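Local coordinates for SloR (Streptococcus mutans, PDB 5CVI), which probably acts as a manganese-responsive, dimeric DNA-binding transcription regulator of the DtxR/MntR family, at residues Asp185-Tyr191 and Gln201-Ala207; Tyr13-Glu17 and Pro135-Arg141. Numbering follows the deposited sequence.

Contact 1 (Asp185-Tyr191 and Gln201-Ala207); sequences DAFAGAY and QVTSAVA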
loop_
_atom_site.group_PDB
_atom_site.type_symbol
_atom_site.label_atom_id
_atom_site.label_comp_id
_atom_site.label_asym_id
_atom_site.label_seq_id
_atom_site.Cartn_x
_atom_site.Cartn_y
_atom_site.Cartn_z
ATOM N N ASP B 185 -0.943 -21.685 39.823
ATOM C CA ASP B 185 -2.019 -22.538 40.310
ATOM C C ASP B 185 -2.105 -23.790 39.446
ATOM O O ASP B 185 -2.644 -23.755 38.340
ATOM C CB ASP B 185 -3.353 -21.783 40.287
ATOM C CG ASP B 185 -4.451 -22.501 41.065
ATOM O OD1 ASP B 185 -4.368 -23.739 41.234
ATOM O OD2 ASP B 185 -5.405 -21.824 41.507
ATOM N N ALA B 186 -1.564 -24.893 39.950
ATOM C CA ALA B 186 -1.592 -26.157 39.224
ATOM C C ALA B 186 -3.026 -26.634 39.039
ATOM O O ALA B 186 -3.401 -27.101 37.963
ATOM C CB ALA B 186 -0.769 -27.207 39.950
ATOM N N PHE B 187 -3.823 -26.505 40.095
ATOM C CA PHE B 187 -5.228 -26.900 40.056
ATOM C C PHE B 187 -5.999 -26.128 38.987
ATOM O O PHE B 187 -6.741 -26.715 38.201
ATOM C CB PHE B 187 -5.877 -26.709 41.430
ATOM C CG PHE B 187 -7.362 -26.931 41.438
ATOM C CD1 PHE B 187 -7.888 -28.210 41.356
ATOM C CD2 PHE B 187 -8.234 -25.859 41.542
ATOM C CE1 PHE B 187 -9.258 -28.414 41.368
ATOM C CE2 PHE B 187 -9.600 -26.057 41.557
ATOM C CZ PHE B 187 -10.113 -27.336 41.471
ATOM N N ALA B 188 -5.815 -24.811 38.959
ATOM C CA ALA B 188 -6.489 -23.970 37.976
ATOM C C ALA B 188 -5.844 -24.086 36.596
ATOM O O ALA B 188 -6.506 -23.909 35.576
ATOM C CB ALA B 188 -6.501 -22.522 38.435
ATOM N N GLY B 189 -4.551 -24.389 36.569
ATOM C CA GLY B 189 -3.806 -24.408 35.323
ATOM C C GLY B 189 -3.607 -22.989 34.823
ATOM O O GLY B 189 -3.674 -22.718 33.626
ATOM N N ALA B 190 -3.364 -22.079 35.760
ATOM C CA ALA B 190 -3.247 -20.662 35.448
ATOM C C ALA B 190 -2.179 -20.005 36.310
ATOM O O ALA B 190 -2.046 -20.314 37.493
ATOM C CB ALA B 190 -4.589 -19.970 35.649
ATOM N N TYR B 191 -1.419 -19.093 35.711
ATOM C CA TYR B 191 -0.421 -18.335 36.452
ATOM C C TYR B 191 -1.094 -17.154 37.146
ATOM O O TYR B 191 -1.686 -16.298 36.493
ATOM C CB TYR B 191 0.698 -17.856 35.518
ATOM C CG TYR B 191 1.483 -18.975 34.864
ATOM C CD1 TYR B 191 0.962 -19.673 33.779
ATOM C CD2 TYR B 191 2.743 -19.334 35.326
ATOM C CE1 TYR B 191 1.674 -20.699 33.179
ATOM C CE2 TYR B 191 3.464 -20.359 34.728
ATOM C CZ TYR B 191 2.922 -21.037 33.656
ATOM O OH TYR B 191 3.627 -22.055 33.058
ATOM N N GLN B 201 -5.795 -14.394 37.286
ATOM C CA GLN B 201 -5.314 -15.707 36.889
ATOM C C GLN B 201 -5.219 -15.777 35.368
ATOM O O GLN B 201 -6.195 -15.538 34.657
ATOM C CB GLN B 201 -6.216 -16.818 37.441
ATOM C CG GLN B 201 -6.107 -17.003 38.949
ATOM C CD GLN B 201 -6.862 -18.218 39.454
ATOM O OE1 GLN B 201 -8.075 -18.333 39.267
ATOM N NE2 GLN B 201 -6.143 -19.138 40.092
ATOM N N VAL B 202 -4.023 -16.085 34.877
ATOM C CA VAL B 202 -3.780 -16.192 33.447
ATOM C C VAL B 202 -3.637 -17.662 33.065
ATOM O O VAL B 202 -2.630 -18.293 33.388
ATOM C CB VAL B 202 -2.496 -15.440 33.042
ATOM C CG1 VAL B 202 -2.316 -15.461 31.531
ATOM C CG2 VAL B 202 -2.533 -14.009 33.554
ATOM N N THR B 203 -4.646 -18.205 32.390
ATOM C CA THR B 203 -4.601 -19.592 31.934
ATOM C C THR B 203 -3.359 -19.819 31.089
ATOM O O THR B 203 -2.964 -18.946 30.317
ATOM C CB THR B 203 -5.832 -19.961 31.094
ATOM O OG1 THR B 203 -5.812 -19.227 29.863
ATOM C CG2 THR B 203 -7.114 -19.653 31.860
ATOM N N SER B 204 -2.745 -20.990 31.235
ATOM C CA SER B 204 -1.507 -21.291 30.522
ATOM C C SER B 204 -1.661 -21.151 29.006
ATOM O O SER B 204 -0.679 -20.948 28.294
ATOM C CB SER B 204 -0.981 -22.678 30.900
ATOM O OG SER B 204 -1.981 -23.667 30.758
ATOM N N ALA B 205 -2.895 -21.252 28.520
ATOM C CA ALA B 205 -3.177 -21.023 27.107
ATOM C C ALA B 205 -2.807 -19.594 26.727
ATOM O O ALA B 205 -2.121 -19.364 25.732
ATOM C CB ALA B 205 -4.641 -21.291 26.804
ATOM N N VAL B 206 -3.265 -18.640 27.529
ATOM C CA VAL B 206 -2.967 -17.234 27.295
ATOM C C VAL B 206 -1.505 -16.936 27.600
ATOM O O VAL B 206 -0.870 -16.131 26.917
ATOM C CB VAL B 206 -3.857 -16.318 28.157
ATOM C CG1 VAL B 206 -3.480 -14.857 27.948
ATOM C CG2 VAL B 206 -5.323 -16.538 27.830
ATOM N N ALA B 207 -0.977 -17.599 28.625
ATOM C CA ALA B 207 0.388 -17.348 29.082
ATOM C C ALA B 207 1.432 -17.708 28.024
ATOM O O ALA B 207 2.573 -17.247 28.081
ATOM C CB ALA B 207 0.658 -18.099 30.373
#
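How side chains on the two faces complete the edge pairing of a sheet is well illustrated where Asp185-Tyr191 meets Gln201-Ala207. Tyr191 and Val202 form an antiparallel hydrogen-bonded pair, with Tyr191 N 2.7 Å from Val202 O and Val202 N 2.8 Å from Tyr191 O; Ala190 and Thr203 follow as a non-hydrogen-bonded pair. Beyond it, Gly189 O accepts from Ser204 N at 3.1 Å and, weakly, from Ser204 OG at 3.5 Å, the latter allowed by the p rotamer of Ser204. The m rotamer of Tyr191 brings its ring edge near Val202 O and Ser204 CB, the latter 4.0 Å from CE1; CD1 meets Ala207 CB at 3.8 Å, while its hydroxyl bonds to Gly146. Ala190 CB lies 4.0 Å from Gln201 CB, and Gln201, m then t, extends so that NE2 makes a weak hydrogen bond to Asp185 OD2 at 3.1 Å. The t rotamer of Asp185 lets OD1 accept from Ala188 N at 2.9 Å, an Asx motif beside a G1 beta bulge in which Gly189, at positive phi, and Ala190 both face Asp185. The pairing lies at the open end of hairpin 190-195/198-203, next to the turn from strand 178-185, in the SH3-like FeoA domain; strand 198-203 edges the sheet and leads into the short, weakly bonded helical turn 204-207, while Val202 and Val206 pack on Tyr167 of helix 162-170.

Contact 2 (Tyr13-Glu17 and Pro135-Arg141); sequences YELSE and PLVERYR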
loop_
_atom_site.group_PDB
_atom_site.type_symbol
_atom_site.label_atom_id
_atom_site.label_comp_id
_atom_site.label_asym_id
_atom_site.label_seq_id
_atom_site.Cartn_x
_atom_site.Cartn_y
_atom_site.Cartn_z
ATOM N N TYR B 13 6.823 -20.273 11.316
ATOM C CA TYR B 13 8.066 -19.689 11.806
ATOM C C TYR B 13 8.098 -19.624 13.330
ATOM O O TYR B 13 9.056 -20.076 13.956
ATOM C CB TYR B 13 8.262 -18.287 11.222
ATOM C CG TYR B 13 9.675 -17.754 11.335
ATOM C CD1 TYR B 13 10.118 -17.138 12.500
ATOM C CD2 TYR B 13 10.559 -17.855 10.271
ATOM C CE1 TYR B 13 11.407 -16.645 12.601
ATOM C CE2 TYR B 13 11.849 -17.364 10.363
ATOM C CZ TYR B 13 12.267 -16.761 11.528
ATOM O OH TYR B 13 13.549 -16.272 11.617
ATOM N N GLU B 14 7.050 -19.062 13.926
ATOM C CA GLU B 14 7.005 -18.895 15.377
ATOM C C GLU B 14 6.773 -20.226 16.092
ATOM O O GLU B 14 7.283 -20.442 17.192
ATOM C CB GLU B 14 5.946 -17.865 15.789
ATOM C CG GLU B 14 4.514 -18.256 15.451
ATOM C CD GLU B 14 3.496 -17.228 15.927
ATOM O OE1 GLU B 14 3.904 -16.192 16.497
ATOM O OE2 GLU B 14 2.283 -17.460 15.729
ATOM N N LEU B 15 6.007 -21.113 15.461
ATOM C CA LEU B 15 5.767 -22.445 16.009
ATOM C C LEU B 15 7.083 -23.191 16.170
ATOM O O LEU B 15 7.297 -23.893 17.157
ATOM C CB LEU B 15 4.821 -23.238 15.108
ATOM C CG LEU B 15 3.393 -23.407 15.629
ATOM C CD1 LEU B 15 2.766 -22.052 15.913
ATOM C CD2 LEU B 15 2.539 -24.192 14.641
ATOM N N SER B 16 7.965 -23.026 15.191
ATOM C CA SER B 16 9.278 -23.652 15.223
ATOM C C SER B 16 10.142 -23.039 16.323
ATOM O O SER B 16 10.956 -23.726 16.941
ATOM C CB SER B 16 9.964 -23.515 13.864
ATOM O OG SER B 16 11.211 -24.184 13.851
ATOM N N GLU B 17 9.956 -21.744 16.564
ATOM C CA GLU B 17 10.687 -21.053 17.622
ATOM C C GLU B 17 10.193 -21.465 19.008
ATOM O O GLU B 17 10.982 -21.592 19.944
ATOM C CB GLU B 17 10.596 -19.532 17.450
ATOM C CG GLU B 17 11.526 -18.966 16.385
ATOM C CD GLU B 17 11.497 -17.447 16.326
ATOM O OE1 GLU B 17 10.403 -16.863 16.477
ATOM O OE2 GLU B 17 12.572 -16.839 16.133
ATOM N N PRO B 135 17.677 -12.608 9.050
ATOM C CA PRO B 135 16.690 -13.536 9.612
ATOM C C PRO B 135 16.131 -12.997 10.923
ATOM O O PRO B 135 16.891 -12.484 11.751
ATOM C CB PRO B 135 17.507 -14.808 9.864
ATOM C CG PRO B 135 18.914 -14.336 9.991
ATOM C CD PRO B 135 19.036 -13.173 9.052
ATOM N N LEU B 136 14.817 -13.104 11.102
ATOM C CA LEU B 136 14.168 -12.615 12.312
ATOM C C LEU B 136 14.649 -13.358 13.554
ATOM O O LEU B 136 14.443 -14.565 13.689
ATOM C CB LEU B 136 12.648 -12.738 12.200
ATOM C CG LEU B 136 11.888 -12.473 13.501
ATOM C CD1 LEU B 136 12.186 -11.069 14.014
ATOM C CD2 LEU B 136 10.388 -12.677 13.316
ATOM N N VAL B 137 15.293 -12.631 14.459
ATOM C CA VAL B 137 15.689 -13.192 15.741
ATOM C C VAL B 137 15.061 -12.375 16.865
ATOM O O VAL B 137 15.571 -11.316 17.233
ATOM C CB VAL B 137 17.215 -13.219 15.902
ATOM C CG1 VAL B 137 17.600 -13.969 17.170
ATOM C CG2 VAL B 137 17.853 -13.866 14.687
ATOM N N GLU B 138 13.949 -12.872 17.400
ATOM C CA GLU B 138 13.181 -12.145 18.404
ATOM C C GLU B 138 14.017 -11.776 19.627
ATOM O O GLU B 138 14.764 -12.597 20.163
ATOM C CB GLU B 138 11.947 -12.950 18.830
ATOM C CG GLU B 138 10.984 -13.292 17.693
ATOM C CD GLU B 138 10.180 -12.092 17.205
ATOM O OE1 GLU B 138 10.413 -10.967 17.699
ATOM O OE2 GLU B 138 9.309 -12.279 16.328
ATOM N N ARG B 139 13.883 -10.523 20.050
ATOM C CA ARG B 139 14.544 -10.011 21.245
ATOM C C ARG B 139 13.926 -10.626 22.495
ATOM O O ARG B 139 14.603 -10.857 23.491
ATOM C CB ARG B 139 14.414 -8.484 21.289
ATOM C CG ARG B 139 14.727 -7.837 22.629
ATOM C CD ARG B 139 16.185 -8.018 23.022
ATOM N NE ARG B 139 16.546 -7.207 24.182
ATOM C CZ ARG B 139 16.395 -7.591 25.444
ATOM N NH1 ARG B 139 15.883 -8.782 25.720
ATOM N NH2 ARG B 139 16.754 -6.783 26.433
ATOM N N TYR B 140 12.628 -10.896 22.425
ATOM C CA TYR B 140 11.893 -11.424 23.563
ATOM C C TYR B 140 11.315 -12.798 23.246
ATOM O O TYR B 140 10.345 -12.920 22.499
ATOM C CB TYR B 140 10.793 -10.443 23.973
ATOM C CG TYR B 140 11.334 -9.084 24.371
ATOM C CD1 TYR B 140 12.361 -8.975 25.298
ATOM C CD2 TYR B 140 10.835 -7.918 23.806
ATOM C CE1 TYR B 140 12.867 -7.743 25.665
ATOM C CE2 TYR B 140 11.337 -6.678 24.166
ATOM C CZ TYR B 140 12.354 -6.598 25.096
ATOM O OH TYR B 140 12.864 -5.372 25.462
ATOM N N ARG B 141 11.919 -13.832 23.822
ATOM C CA ARG B 141 11.526 -15.208 23.540
ATOM C C ARG B 141 10.940 -15.906 24.764
ATOM O O ARG B 141 10.326 -16.967 24.643
ATOM C CB ARG B 141 12.725 -16.003 23.020
ATOM C CG ARG B 141 13.428 -15.370 21.832
ATOM C CD ARG B 141 14.703 -16.121 21.496
ATOM N NE ARG B 141 14.496 -17.568 21.503
ATOM C CZ ARG B 141 14.090 -18.272 20.451
ATOM N NH1 ARG B 141 13.845 -17.666 19.296
ATOM N NH2 ARG B 141 13.928 -19.584 20.554
HETATM O O HOH W 1 14.251 -15.442 17.359
#
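The backbones never come close here: a helical turn, Tyr13-Glu17, faces the irregular, largely extended Pro135-Arg141, and the nearest CA pairs are still 9.4 Å apart for Tyr13 with Leu136 and 8.4 Å for Glu17 with Arg141. Side chains must span that gap. Tyr13 and Glu17 stand one turn apart, joined by the helical bond from Glu17 N to Tyr13 O (3.2 Å), so both send their CA-to-CB bonds toward the loop. Tyr13, in the t rotamer, donates from OH to Leu136 O at 2.8 Å, the carbonyl lying near the plane of the ring, and its CZ touches Leu136 CB at 4.1 Å. An apolar contact and a polar one therefore fall on the same residue. Glu17 serves the other end. Its OE2 forms a rather long salt bridge to Arg141 NH1 at 3.5 Å, and a water bridges Glu17, Glu138 and Arg141: it donates to Glu17 OE2 at 2.5 Å and accepts from Glu138 N at 2.6 Å and, weakly, from Arg141 NH1 at 3.0 Å. Glu17 is poorly ordered, so this end is less firmly defined. Glu138 turns its carboxylate to Arg77 of helix 63-85; Ala69 and Ser70 of the same helix also touch Tyr13. Consistent with the DtxR/MntR architecture, helix 7-18 of the N-terminal DNA-binding region, which supplies the zinc ligand Asp7, meets the loop between helix 107-116 and strand 151-158, the first strand of the FeoA-type sheet.

How the contacts relate
Contact 2 closes along the chain before contact 1 opens, so the two are in series, their centres 23 Å apart and their nearest atoms about 8 Å apart without touching. They share no helix or strand. The centre of contact 2, where helix 7-18 meets the loop between helix 107-116 and strand 151-158, is about 9 Å from the centre of the chain in space; that of contact 1 is about 20 Å from it, at the edge of the FeoA-type sheet that this loop leads into. The principle is a division of scale: 185-191 with 201-207 shapes one domain through neighbouring strands, whereas 13-17 with 135-141 joins parts more than a hundred residues apart, bringing helix 7-18 against the loop that precedes strand 151-158.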